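Local coordinates for proximal thread matrix protein 1 (PDB 4CN9) that binds zinc and probably collagen as a matrix protein of the mussel byssus, and is built on two von Willebrand factor type A domains, at residues V394-G399 and Y416-S421. Sequence-based numbering, arbitrary orientation.
Sequences VAIGVG and YVFTTS
Phe418 meets Val394 with its ring and Ile396 with its CB, obliquely in both cases, on the sheet face that these residues share with Val398 and Thr420. Its CG stands anti to the carbonyl carbon (chi1 -61°), and the ring atom CE1 comes within 4.0 Å of Val394 CG1. Ala395 O lies at the ring's edge, near its plane. Phe418 CB rests 4.1 Å from Ile396 CG1. Farther along the same face, Val398 and Thr420 lie side by side and point the same way, with Val398 CG1 3.8 Å from Thr420 OG1. Thr420 OG1 sits between the backbone N and the carbonyl carbon (chi1 66°) and is hydrogen-bonded to Ser422 O.

Beneath the side chains, two parallel strands, their directions 14° apart, exchange backbone bonds in a staggered ladder. Ala395 donates to Tyr416 O and accepts from Phe418 N; Gly397 repeats this, its N 2.9 Å from Phe418 O and its O 3.1 Å from Thr420 N. Gly399 N closes the series on Thr420 O (2.9 Å). Short CA-H...O contacts fill in, such as Ile396 CA to Phe418 O at 3.2 Å. Just past the strand, Gly399 has a positive phi; a CB there would jam against the carbonyl O of Val398, which by itself calls for glycine.

Outside the pair, helix 430-437 covers Phe418 through Val433 and Leu436, while Leu407 of helix 404-410 packs on Ala395, Val417 and Thr419 on the other face. That helix makes the crossover of the beta-alpha-beta unit, and residues 417-420 form an edge strand of the second A domain's Rossmann-like sheet. Val394, Ile396 and Val398 bond backbone to strand 362-369, so peptide groups of strand 391-398 are paired along both edges, and the register this fixes sets Phe418 against Val394 and Ile396.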
# COMPACT_ATOMS: atom_id res chain seq x y z
N VAL A 394 -4.28 -8.55 -3.63
CA VAL A 394 -5.50 -8.52 -2.83
C VAL A 394 -5.78 -9.97 -2.36
O VAL A 394 -5.66 -10.89 -3.15
CB VAL A 394 -6.67 -8.01 -3.70
CG1 VAL A 394 -7.99 -8.06 -2.95
CG2 VAL A 394 -6.37 -6.60 -4.21
N ALA A 395 -6.13 -10.14 -1.08
CA ALA A 395 -6.32 -11.46 -0.46
C ALA A 395 -7.70 -11.59 0.18
O ALA A 395 -8.07 -10.80 1.04
CB ALA A 395 -5.24 -11.72 0.61
N ILE A 396 -8.44 -12.62 -0.21
CA ILE A 396 -9.79 -12.87 0.27
C ILE A 396 -9.91 -14.26 0.86
O ILE A 396 -9.56 -15.24 0.22
CB ILE A 396 -10.80 -12.77 -0.89
CG1 ILE A 396 -10.72 -11.39 -1.55
CG2 ILE A 396 -12.21 -13.11 -0.40
CD1 ILE A 396 -11.28 -11.33 -2.96
N GLY A 397 -10.40 -14.33 2.10
CA GLY A 397 -10.73 -15.59 2.75
C GLY A 397 -12.24 -15.77 2.88
O GLY A 397 -12.97 -14.84 3.24
N VAL A 398 -12.73 -16.97 2.57
CA VAL A 398 -14.15 -17.29 2.67
C VAL A 398 -14.37 -18.47 3.59
O VAL A 398 -13.74 -19.52 3.42
CB VAL A 398 -14.74 -17.65 1.29
CG1 VAL A 398 -16.26 -17.77 1.37
CG2 VAL A 398 -14.34 -16.62 0.27
N GLY A 399 -15.23 -18.30 4.58
CA GLY A 399 -15.56 -19.40 5.47
C GLY A 399 -14.82 -19.37 6.78
O GLY A 399 -14.45 -18.29 7.26
N TYR A 416 -6.14 -4.46 2.08
CA TYR A 416 -6.47 -5.21 0.87
C TYR A 416 -6.80 -6.67 1.21
O TYR A 416 -6.77 -7.53 0.33
CB TYR A 416 -5.33 -5.20 -0.16
CG TYR A 416 -4.79 -3.83 -0.57
CD1 TYR A 416 -5.41 -2.65 -0.18
CD2 TYR A 416 -3.64 -3.75 -1.33
CE1 TYR A 416 -4.89 -1.40 -0.55
CE2 TYR A 416 -3.12 -2.51 -1.71
CZ TYR A 416 -3.74 -1.35 -1.32
OH TYR A 416 -3.18 -0.15 -1.69
N VAL A 417 -7.09 -6.90 2.49
CA VAL A 417 -7.51 -8.19 3.02
C VAL A 417 -9.02 -8.18 3.31
O VAL A 417 -9.53 -7.29 3.98
CB VAL A 417 -6.78 -8.51 4.35
CG1 VAL A 417 -7.40 -9.73 5.06
CG2 VAL A 417 -5.32 -8.73 4.12
N PHE A 418 -9.72 -9.20 2.82
CA PHE A 418 -11.16 -9.29 2.96
C PHE A 418 -11.53 -10.67 3.44
O PHE A 418 -10.92 -11.66 3.04
CB PHE A 418 -11.85 -9.02 1.63
CG PHE A 418 -11.58 -7.67 1.06
CD1 PHE A 418 -10.47 -7.45 0.26
CD2 PHE A 418 -12.44 -6.61 1.33
CE1 PHE A 418 -10.22 -6.19 -0.26
CE2 PHE A 418 -12.19 -5.36 0.82
CZ PHE A 418 -11.08 -5.14 0.02
N THR A 419 -12.54 -10.74 4.32
CA THR A 419 -13.04 -12.02 4.83
C THR A 419 -14.58 -12.00 4.82
O THR A 419 -15.20 -10.96 5.03
CB THR A 419 -12.54 -12.33 6.28
OG1 THR A 419 -13.04 -11.35 7.20
CG2 THR A 419 -11.02 -12.34 6.37
N THR A 420 -15.18 -13.14 4.51
CA THR A 420 -16.63 -13.29 4.57
C THR A 420 -16.95 -14.66 5.12
O THR A 420 -16.18 -15.60 4.95
CB THR A 420 -17.34 -13.09 3.17
OG1 THR A 420 -16.98 -14.15 2.26
CG2 THR A 420 -16.97 -11.76 2.53
N SER A 421 -18.09 -14.81 5.77
CA SER A 421 -18.45 -16.08 6.38
C SER A 421 -18.91 -17.10 5.34
O SER A 421 -18.85 -18.30 5.58
CB SER A 421 -19.57 -15.86 7.40
OG SER A 421 -20.69 -15.32 6.74